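Local coordinates for transketolase (Campylobacter jejuni, PDB 3L84), which belongs to the transketolase family, dimeric proteins whose two N-terminal domains have the thiamine diphosphate-binding fold and are followed by a smaller C-terminal domain, at residues Ala412-Phe417 with Ile438-Ser443; Thr12-Ser17 with Gly34-Leu39; Asn135-Asp140 with Glu315-Leu320. All coordinates share one frame; numbering follows the deposited sequence.

Contact 1 of 3, residues Ala412-Phe417 with Ile438-Ser443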
loop_
_atom_site.group_PDB
_atom_site.type_symbol
_atom_site.label_atom_id
_atom_site.label_comp_id
_atom_site.label_asym_id
_atom_site.label_seq_id
_atom_site.Cartn_x
_atom_site.Cartn_y
_atom_site.Cartn_z
ATOM N N ALA A 412 1.017 3.525 -14.299
ATOM C CA ALA A 412 1.732 2.301 -14.635
ATOM C C ALA A 412 2.806 1.966 -13.641
ATOM O O ALA A 412 3.567 2.835 -13.199
ATOM C CB ALA A 412 2.313 2.382 -16.067
ATOM N N THR A 413 2.920 0.676 -13.340
ATOM C CA THR A 413 4.037 0.124 -12.581
ATOM C C THR A 413 4.060 -1.391 -12.778
ATOM O O THR A 413 3.224 -1.958 -13.520
ATOM C CB THR A 413 3.956 0.512 -11.069
ATOM O OG1 THR A 413 5.126 0.037 -10.386
ATOM C CG2 THR A 413 2.693 -0.032 -10.375
ATOM N N PHE A 414 5.012 -2.055 -12.167
ATOM C CA PHE A 414 4.971 -3.511 -12.135
ATOM C C PHE A 414 3.801 -3.965 -11.292
ATOM O O PHE A 414 3.443 -3.343 -10.262
ATOM C CB PHE A 414 6.231 -4.083 -11.463
ATOM C CG PHE A 414 7.536 -3.914 -12.231
ATOM C CD1 PHE A 414 7.585 -3.884 -13.605
ATOM C CD2 PHE A 414 8.749 -3.828 -11.528
ATOM C CE1 PHE A 414 8.797 -3.750 -14.281
ATOM C CE2 PHE A 414 9.951 -3.707 -12.227
ATOM C CZ PHE A 414 9.965 -3.688 -13.579
ATOM N N PHE A 415 3.220 -5.109 -11.643
ATOM C CA PHE A 415 2.069 -5.617 -10.901
ATOM C C PHE A 415 2.406 -5.845 -9.429
ATOM O O PHE A 415 1.558 -5.631 -8.564
ATOM C CB PHE A 415 1.574 -6.911 -11.576
ATOM C CG PHE A 415 0.208 -7.412 -11.140
ATOM C CD1 PHE A 415 -0.807 -6.549 -10.744
ATOM C CD2 PHE A 415 -0.071 -8.770 -11.215
ATOM C CE1 PHE A 415 -2.073 -7.044 -10.428
ATOM C CE2 PHE A 415 -1.331 -9.250 -10.915
ATOM C CZ PHE A 415 -2.296 -8.396 -10.513
ATOM N N ILE A 416 3.630 -6.255 -9.086
ATOM C CA ILE A 416 3.917 -6.449 -7.680
ATOM C C ILE A 416 3.796 -5.133 -6.898
ATOM O O ILE A 416 3.378 -5.122 -5.726
ATOM C CB ILE A 416 5.317 -7.067 -7.493
ATOM C CG1 ILE A 416 5.576 -7.416 -6.033
ATOM C CG2 ILE A 416 6.422 -6.181 -8.026
ATOM C CD1 ILE A 416 4.510 -8.348 -5.410
ATOM N N PHE A 417 4.084 -3.996 -7.509
ATOM C CA PHE A 417 4.024 -2.691 -6.871
ATOM C C PHE A 417 2.669 -2.040 -6.962
ATOM O O PHE A 417 2.470 -0.930 -6.437
ATOM C CB PHE A 417 5.183 -1.774 -7.335
ATOM C CG PHE A 417 6.495 -2.378 -7.152
ATOM C CD1 PHE A 417 6.760 -3.166 -6.015
ATOM C CD2 PHE A 417 7.464 -2.253 -8.122
ATOM C CE1 PHE A 417 8.000 -3.802 -5.831
ATOM C CE2 PHE A 417 8.715 -2.908 -7.932
ATOM C CZ PHE A 417 8.940 -3.674 -6.822
ATOM N N ILE A 438 -2.057 0.150 -15.351
ATOM C CA ILE A 438 -1.252 -0.652 -16.282
ATOM C C ILE A 438 -0.232 -1.377 -15.417
ATOM O O ILE A 438 0.647 -0.739 -14.827
ATOM C CB ILE A 438 -0.547 0.241 -17.332
ATOM C CG1 ILE A 438 -1.489 1.220 -18.050
ATOM C CG2 ILE A 438 0.259 -0.609 -18.302
ATOM C CD1 ILE A 438 -2.678 0.648 -18.622
ATOM N N PHE A 439 -0.343 -2.700 -15.338
ATOM C CA PHE A 439 0.498 -3.509 -14.461
ATOM C C PHE A 439 1.223 -4.550 -15.290
ATOM O O PHE A 439 0.627 -5.566 -15.638
ATOM C CB PHE A 439 -0.342 -4.191 -13.391
ATOM C CG PHE A 439 -1.082 -3.271 -12.438
ATOM C CD1 PHE A 439 -0.493 -2.154 -11.886
ATOM C CD2 PHE A 439 -2.362 -3.577 -12.049
ATOM C CE1 PHE A 439 -1.189 -1.368 -10.971
ATOM C CE2 PHE A 439 -3.055 -2.796 -11.143
ATOM C CZ PHE A 439 -2.479 -1.697 -10.620
ATOM N N THR A 440 2.511 -4.365 -15.530
ATOM C CA THR A 440 3.278 -5.315 -16.300
ATOM C C THR A 440 4.028 -6.251 -15.368
ATOM O O THR A 440 3.954 -6.138 -14.127
ATOM C CB THR A 440 4.237 -4.641 -17.290
ATOM O OG1 THR A 440 5.355 -4.076 -16.593
ATOM C CG2 THR A 440 3.526 -3.560 -18.097
ATOM N N HIS A 441 4.698 -7.238 -15.918
ATOM C CA HIS A 441 5.528 -8.158 -15.142
ATOM C C HIS A 441 4.640 -8.936 -14.191
ATOM O O HIS A 441 4.830 -8.991 -12.983
ATOM C CB HIS A 441 6.653 -7.404 -14.447
ATOM C CG HIS A 441 7.674 -6.860 -15.393
ATOM N ND1 HIS A 441 7.361 -5.964 -16.394
ATOM C CD2 HIS A 441 9.000 -7.098 -15.493
ATOM C CE1 HIS A 441 8.462 -5.676 -17.074
ATOM N NE2 HIS A 441 9.463 -6.372 -16.563
ATOM N N ASP A 442 3.672 -9.632 -14.764
ATOM C CA ASP A 442 2.529 -10.147 -13.979
ATOM C C ASP A 442 2.709 -11.442 -13.229
ATOM O O ASP A 442 1.778 -11.825 -12.535
ATOM C CB ASP A 442 1.303 -10.317 -14.889
ATOM C CG ASP A 442 1.410 -11.475 -15.867
ATOM O OD1 ASP A 442 2.500 -11.723 -16.389
ATOM O OD2 ASP A 442 0.345 -12.070 -16.171
ATOM N N SER A 443 3.846 -12.108 -13.318
ATOM C CA SER A 443 3.938 -13.440 -12.751
ATOM C C SER A 443 5.378 -13.841 -12.490
ATOM O O SER A 443 6.316 -13.079 -12.697
ATOM C CB SER A 443 3.289 -14.473 -13.681
ATOM O OG SER A 443 4.168 -14.754 -14.761
HETATM O O HOH W 1 5.580 -7.401 -10.904
#

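Contact 2 of 3, residues Thr12-Ser17 with Gly34-Leu39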
loop_
_atom_site.group_PDB
_atom_site.type_symbol
_atom_site.label_atom_id
_atom_site.label_comp_id
_atom_site.label_asym_id
_atom_site.label_seq_id
_atom_site.Cartn_x
_atom_site.Cartn_y
_atom_site.Cartn_z
ATOM N N THR A 12 -21.825 30.007 12.849
ATOM C CA THR A 12 -22.891 29.299 12.132
ATOM C C THR A 12 -22.348 27.960 11.664
ATOM O O THR A 12 -22.986 26.919 11.848
ATOM C CB THR A 12 -23.434 30.125 10.961
ATOM O OG1 THR A 12 -23.984 31.358 11.477
ATOM C CG2 THR A 12 -24.542 29.364 10.216
ATOM N N LEU A 13 -21.176 27.973 11.038
ATOM C CA LEU A 13 -20.546 26.716 10.617
ATOM C C LEU A 13 -20.260 25.802 11.801
ATOM O O LEU A 13 -20.464 24.585 11.697
ATOM C CB LEU A 13 -19.254 26.985 9.844
ATOM C CG LEU A 13 -19.344 27.612 8.452
ATOM C CD1 LEU A 13 -17.976 28.203 8.053
ATOM C CD2 LEU A 13 -19.857 26.622 7.401
ATOM N N ARG A 14 -19.740 26.349 12.908
ATOM C CA ARG A 14 -19.455 25.532 14.086
ATOM C C ARG A 14 -20.690 24.825 14.582
ATOM O O ARG A 14 -20.658 23.616 14.864
ATOM C CB ARG A 14 -18.938 26.381 15.250
ATOM C CG ARG A 14 -17.540 26.953 15.096
ATOM C CD ARG A 14 -17.065 27.557 16.415
ATOM N NE ARG A 14 -15.641 27.731 16.306
ATOM C CZ ARG A 14 -15.015 28.743 15.741
ATOM N NH1 ARG A 14 -15.616 29.861 15.397
ATOM N NH2 ARG A 14 -13.708 28.623 15.540
ATOM N N PHE A 15 -21.802 25.544 14.680
ATOM C CA PHE A 15 -22.987 24.937 15.338
ATOM C C PHE A 15 -23.800 24.048 14.411
ATOM O O PHE A 15 -24.360 23.052 14.869
ATOM C CB PHE A 15 -23.820 25.980 16.073
ATOM C CG PHE A 15 -23.024 26.703 17.142
ATOM C CD1 PHE A 15 -22.287 25.968 18.078
ATOM C CD2 PHE A 15 -23.013 28.084 17.223
ATOM C CE1 PHE A 15 -21.532 26.603 19.056
ATOM C CE2 PHE A 15 -22.255 28.723 18.204
ATOM C CZ PHE A 15 -21.521 27.983 19.097
ATOM N N LEU A 16 -23.782 24.300 13.100
ATOM C CA LEU A 16 -24.326 23.306 12.172
ATOM C C LEU A 16 -23.545 22.013 12.280
ATOM O O LEU A 16 -24.117 20.930 12.386
ATOM C CB LEU A 16 -24.318 23.818 10.714
ATOM C CG LEU A 16 -25.345 24.878 10.328
ATOM C CD1 LEU A 16 -25.215 25.194 8.862
ATOM C CD2 LEU A 16 -26.796 24.413 10.634
ATOM N N SER A 17 -22.232 22.107 12.317
ATOM C CA SER A 17 -21.373 20.918 12.386
ATOM C C SER A 17 -21.588 20.175 13.685
ATOM O O SER A 17 -21.760 18.944 13.701
ATOM C CB SER A 17 -19.893 21.309 12.284
ATOM O OG SER A 17 -19.587 21.924 11.029
ATOM N N GLY A 34 -12.338 23.760 14.878
ATOM C CA GLY A 34 -11.004 24.319 14.728
ATOM C C GLY A 34 -10.792 25.027 13.412
ATOM O O GLY A 34 -9.998 25.951 13.356
ATOM N N LEU A 35 -11.524 24.616 12.382
ATOM C CA LEU A 35 -11.332 25.098 11.020
ATOM C C LEU A 35 -12.370 26.152 10.601
ATOM O O LEU A 35 -12.286 26.726 9.512
ATOM C CB LEU A 35 -11.365 23.950 10.013
ATOM C CG LEU A 35 -10.149 23.029 10.077
ATOM C CD1 LEU A 35 -10.448 21.769 9.265
ATOM C CD2 LEU A 35 -8.950 23.752 9.563
ATOM N N ALA A 36 -13.345 26.441 11.456
ATOM C CA ALA A 36 -14.477 27.264 11.033
ATOM C C ALA A 36 -14.117 28.709 10.702
ATOM O O ALA A 36 -14.701 29.292 9.776
ATOM C CB ALA A 36 -15.582 27.235 12.077
ATOM N N ASP A 37 -13.132 29.257 11.416
ATOM C CA ASP A 37 -12.721 30.618 11.121
ATOM C C ASP A 37 -11.999 30.690 9.767
ATOM O O ASP A 37 -12.244 31.599 8.962
ATOM C CB ASP A 37 -11.837 31.174 12.245
ATOM C CG ASP A 37 -12.542 31.178 13.591
ATOM O OD1 ASP A 37 -13.735 31.558 13.662
ATOM O OD2 ASP A 37 -11.932 30.738 14.579
ATOM N N ILE A 38 -11.110 29.733 9.510
ATOM C CA ILE A 38 -10.433 29.642 8.236
ATOM C C ILE A 38 -11.426 29.516 7.089
ATOM O O ILE A 38 -11.304 30.203 6.086
ATOM C CB ILE A 38 -9.433 28.468 8.238
ATOM C CG1 ILE A 38 -8.261 28.761 9.197
ATOM C CG2 ILE A 38 -8.949 28.149 6.794
ATOM C CD1 ILE A 38 -7.423 27.524 9.594
ATOM N N LEU A 39 -12.392 28.591 7.201
ATOM C CA LEU A 39 -13.364 28.415 6.106
ATOM C C LEU A 39 -14.224 29.644 5.882
ATOM O O LEU A 39 -14.537 29.976 4.751
ATOM C CB LEU A 39 -14.185 27.136 6.323
ATOM C CG LEU A 39 -15.052 26.752 5.118
ATOM C CD1 LEU A 39 -14.284 26.555 3.827
ATOM C CD2 LEU A 39 -15.840 25.477 5.466
#

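Contact 3 of 3, residues Asn135-Asp140 with Glu315-Leu320. With ACT (acetate ion), chain D.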
loop_
_atom_site.group_PDB
_atom_site.type_symbol
_atom_site.label_atom_id
_atom_site.label_comp_id
_atom_site.label_asym_id
_atom_site.label_seq_id
_atom_site.Cartn_x
_atom_site.Cartn_y
_atom_site.Cartn_z
ATOM N N ASN A 135 -2.092 24.458 -20.411
ATOM C CA ASN A 135 -1.295 24.176 -21.618
ATOM C C ASN A 135 -2.180 23.948 -22.839
ATOM O O ASN A 135 -1.876 24.426 -23.934
ATOM C CB ASN A 135 -0.396 22.949 -21.398
ATOM C CG ASN A 135 0.340 22.528 -22.656
ATOM O OD1 ASN A 135 1.287 23.210 -23.072
ATOM N ND2 ASN A 135 -0.107 21.462 -23.268
ATOM N N LEU A 136 -3.267 23.198 -22.679
ATOM C CA LEU A 136 -4.138 22.879 -23.793
ATOM C C LEU A 136 -5.073 24.016 -24.193
ATOM O O LEU A 136 -5.281 24.255 -25.388
ATOM C CB LEU A 136 -4.977 21.658 -23.418
ATOM C CG LEU A 136 -4.233 20.332 -23.310
ATOM C CD1 LEU A 136 -5.213 19.260 -22.844
ATOM C CD2 LEU A 136 -3.585 19.927 -24.639
ATOM N N LEU A 137 -5.647 24.704 -23.206
ATOM C CA LEU A 137 -6.731 25.669 -23.433
ATOM C C LEU A 137 -6.334 27.137 -23.296
ATOM O O LEU A 137 -7.104 28.023 -23.689
ATOM C CB LEU A 137 -7.881 25.396 -22.453
ATOM C CG LEU A 137 -8.473 24.007 -22.566
ATOM C CD1 LEU A 137 -9.475 23.739 -21.444
ATOM C CD2 LEU A 137 -9.116 23.769 -23.945
ATOM N N GLY A 138 -5.152 27.398 -22.753
ATOM C CA GLY A 138 -4.645 28.738 -22.539
ATOM C C GLY A 138 -4.884 29.293 -21.165
ATOM O O GLY A 138 -5.868 28.959 -20.498
ATOM N N SER A 139 -4.012 30.211 -20.740
ATOM C CA SER A 139 -4.184 30.899 -19.451
ATOM C C SER A 139 -5.381 31.834 -19.394
ATOM O O SER A 139 -5.829 32.160 -18.293
ATOM C CB SER A 139 -2.914 31.651 -19.059
ATOM O OG SER A 139 -2.590 32.610 -20.021
ATOM N N ASP A 140 -5.929 32.218 -20.551
ATOM C CA ASP A 140 -7.177 32.983 -20.594
ATOM C C ASP A 140 -8.347 32.147 -20.069
ATOM O O ASP A 140 -9.319 32.675 -19.531
ATOM C CB ASP A 140 -7.522 33.429 -22.026
ATOM C CG ASP A 140 -6.610 34.520 -22.556
ATOM O OD1 ASP A 140 -6.009 35.266 -21.748
ATOM O OD2 ASP A 140 -6.525 34.642 -23.802
ATOM N N GLU A 315 -13.601 24.172 -30.151
ATOM C CA GLU A 315 -13.737 22.836 -30.723
ATOM C C GLU A 315 -12.883 21.847 -29.938
ATOM O O GLU A 315 -13.307 20.728 -29.703
ATOM C CB GLU A 315 -13.368 22.810 -32.218
ATOM C CG GLU A 315 -14.371 23.546 -33.141
ATOM C CD GLU A 315 -14.191 23.241 -34.638
ATOM O OE1 GLU A 315 -13.579 22.200 -35.015
ATOM O OE2 GLU A 315 -14.716 24.037 -35.441
ATOM N N LEU A 316 -11.689 22.267 -29.531
ATOM C CA LEU A 316 -10.848 21.388 -28.719
ATOM C C LEU A 316 -11.557 21.020 -27.409
ATOM O O LEU A 316 -11.597 19.858 -27.052
ATOM C CB LEU A 316 -9.515 22.071 -28.415
ATOM C CG LEU A 316 -8.621 21.366 -27.392
ATOM C CD1 LEU A 316 -8.323 19.926 -27.805
ATOM C CD2 LEU A 316 -7.347 22.142 -27.144
ATOM N N LEU A 317 -12.110 22.002 -26.710
ATOM C CA LEU A 317 -12.775 21.720 -25.456
ATOM C C LEU A 317 -13.932 20.749 -25.708
ATOM O O LEU A 317 -14.101 19.811 -24.954
ATOM C CB LEU A 317 -13.208 22.997 -24.743
ATOM C CG LEU A 317 -13.971 22.761 -23.438
ATOM C CD1 LEU A 317 -13.163 21.926 -22.469
ATOM C CD2 LEU A 317 -14.380 24.103 -22.799
ATOM N N GLU A 318 -14.691 20.950 -26.782
ATOM C CA GLU A 318 -15.776 20.025 -27.080
ATOM C C GLU A 318 -15.303 18.603 -27.346
ATOM O O GLU A 318 -15.961 17.654 -26.912
ATOM C CB GLU A 318 -16.680 20.560 -28.201
ATOM C CG GLU A 318 -17.649 21.628 -27.678
ATOM C CD GLU A 318 -18.689 21.024 -26.688
ATOM O OE1 GLU A 318 -18.764 21.447 -25.516
ATOM O OE2 GLU A 318 -19.411 20.076 -27.075
ATOM N N ARG A 319 -14.175 18.441 -28.040
ATOM C CA ARG A 319 -13.614 17.100 -28.223
ATOM C C ARG A 319 -13.186 16.484 -26.907
ATOM O O ARG A 319 -13.360 15.277 -26.702
ATOM C CB ARG A 319 -12.445 17.124 -29.201
ATOM C CG ARG A 319 -12.826 17.499 -30.629
ATOM C CD ARG A 319 -11.706 17.241 -31.611
ATOM N NE ARG A 319 -10.503 18.021 -31.349
ATOM C CZ ARG A 319 -10.260 19.235 -31.810
ATOM N NH1 ARG A 319 -11.158 19.900 -32.542
ATOM N NH2 ARG A 319 -9.108 19.844 -31.524
ATOM N N LEU A 320 -12.593 17.278 -26.018
ATOM C CA LEU A 320 -12.154 16.758 -24.738
ATOM C C LEU A 320 -13.327 16.314 -23.876
ATOM O O LEU A 320 -13.248 15.340 -23.137
ATOM C CB LEU A 320 -11.333 17.812 -24.000
ATOM C CG LEU A 320 -9.984 18.151 -24.574
ATOM C CD1 LEU A 320 -9.475 19.432 -23.975
ATOM C CD2 LEU A 320 -8.989 17.011 -24.377
HETATM C C ACT D . -13.082 27.320 -32.166
HETATM O O ACT D . -12.465 26.207 -32.049
HETATM O OXT ACT D . -12.774 28.204 -31.313
HETATM C CH3 ACT D . -14.193 27.539 -33.163
#

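Contact 1 of 3, residues Ala412-Phe417 with Ile438-Ser443
Phe415 and Phe439 pack against each other where two neighbouring parallel strands end. Phe415 has the most surface buried here, and Phe439 comes next. CD1 of Phe415 lies 3.6 Å from CB of Phe439 and equally near its CD2. The two rings are nearly parallel but slid apart, with centroids 5.5 Å from each other, so they barely overlap. CG of Phe415 is anti to its backbone N (chi1 -167°), which sets the ring beside Phe439. The carbonyl O of Asp442 lies at the edge of the Phe415 ring, near its CD2. CG2 of Thr413 touches CD1 and CE1 of Phe439 on the same face of the sheet. Beyond the contact, Phe462 meets Phe439 edge-to-face, and Phe415 also rests on Val496 of strand 493-496, on the far side of strand 436-440.

Phe414 meets His441, just past the strand end. Its CE1 stands over the centre of the imidazole, 3.4 Å from ND1 of His441. The ring planes are 41° apart, so the pair is oblique. ND1 of His441 donates to OG1 of Thr440 at 2.8 Å, which limits rotation of the imidazole. That OG1 lies at the edge of the Phe414 ring and is also bonded to Asn369.

Three backbone bonds join the strands. Thr413 N donates to Ile438 O, Thr440 N to Thr413 O, and Phe415 N to Thr440 O, the last at 2.8 Å. Past the final bridge, a water links Ile416 N to the carbonyl O of His441. Ala412 and Ile438 touch through their CB atoms.

These are adjacent strands of a right-handed beta-alpha-beta crossover, joined through helix 418-431. It belongs to the parallel sheet of the pyrimidine-binding domain of the transketolase family.

Contact 2 of 3, residues Thr12-Ser17 with Gly34-Leu39
Arg14 reaches from helix 3-24 to Asp37 on helix 30-42 and grips its carboxylate end-on in a buried salt bridge. NH2 of Arg14 donates to OD2 of Asp37 at 2.9 Å, and the bond is nearly straight at 168°. NH1 of Arg14 donates to OD1 of Asp37 at 3.1 Å. Both oxygens lie close to the guanidinium plane. Relative to the carboxylate plane, however, both nitrogens come from above, because the two flat groups are turned 54° apart.

The remaining donors of Arg14 have backbone or side-chain partners. NE gives its hydrogen to the carbonyl O of Lys244, NH2 also bonds Leu33 O, and NH1 also bonds Asn11 OD1. All three guanidinium nitrogens are therefore held, which fixes the rotation of the group. OD2 of Asp37 is also hydrogen-bonded to His215 ND1, a main partner from outside the two helices. The bond from Tyr217 OH to OD1 is weak. This buried pairing of opposite charges would be expected to keep Asp37 ionised.

Ala36 packs beside the arginine. Its CB lies 3.6 Å from CG of Arg14 and also sits over the centre of one guanidinium face. The arginine chain is extended from CG to NE and runs alongside this methyl.

Leu13 supplies the apolar part. Its CB is 4.3 Å from CB of Ala36, and its CD1 touches CB of Leu39. Its carbonyl O accepts twice, from Ser17 N and from Ser17 OG at 2.9 Å, which reach it from opposite faces of the carbonyl plane. The Ala36 carbonyl O accepts from Ser40 OG.

The axes of segments 12-17 and 34-39 pass 8.9 Å apart, with 139° between their N-to-C directions. Their helices are the first two of the chain, joined by a short connection and packed together within the thiamine diphosphate-binding region of the transketolase family.

Contact 3 of 3, residues Asn135-Asp140 with Glu315-Leu320
The backbones of Leu136 and Leu137, at the end of helix 118-137, face helix 314-321 without a hydrogen bond between them, and the nearest CA atoms, of Leu137 and Leu317, are 7.5 Å apart. Gly138 then leaves the helix with a positive phi of 95°. With these backbone angles a CB would jam against the carbonyl O of Leu137.

The contact is made by five leucines. Leu316 is central. Its CG is anti to the backbone N (chi1 171°), and CD2 beyond it meets both Leu136 and Leu137. CD2 of Leu316 lies 3.4 Å from the carbonyl O of Leu136 and 4.0 Å from CD2 of Leu137. The side chains of Leu316 and Leu137 cross obliquely.

Leu137 has the most surface buried here. It splits its two methyls between partners. CD1 of Leu137 touches CD1 of Leu317 at 4.2 Å, while CD2 reaches CD1 of Leu320 at 4.4 Å as well as Leu316. Leu136 meets the same Leu320 methyl with its own CD1. Leu316, Leu317 and Leu320 thus present one side of their helix to the end of the other. Leu317 also rests on Leu56 and Ile406, and Leu320 on Glu356.

Polar groups lie around this apolar patch. The carbonyl O of Leu136 receives a weak bond from Lys313 NZ. At the start of helix 314-321, Glu315 N donates to O of an acetate ion at 3.0 Å, and Lys314 N bonds the same ion. The acetate probably comes from the crystallisation liquor. Arg319 makes a salt bridge to Glu356.

This is leucine packing of the C-terminal end of helix 118-137 against one side of the short helix 314-321. It joins the two helices within the thiamine diphosphate-binding region of the transketolase family.

How the contacts relate
From the N terminus, contact 2 closes first. It folds helix 30-42 back on helix 3-24 across a short connection. Contact 3 opens later and closes a loop of 174 residues, bringing helix 314-321 back to helix 118-137. Contact 1 comes last and closes a 20-residue connection through helix 418-431. The three loops follow in series; none nests or crosses. Contacts 2 and 3 share the thiamine diphosphate-binding region, with centres about 37 Å apart. Contact 1 lies in the pyrimidine-binding region, about 44 Å from contact 2 and 33 Å from contact 3, centre to centre. Contacts 1 and 2 sit on opposite sides of the chain's centre.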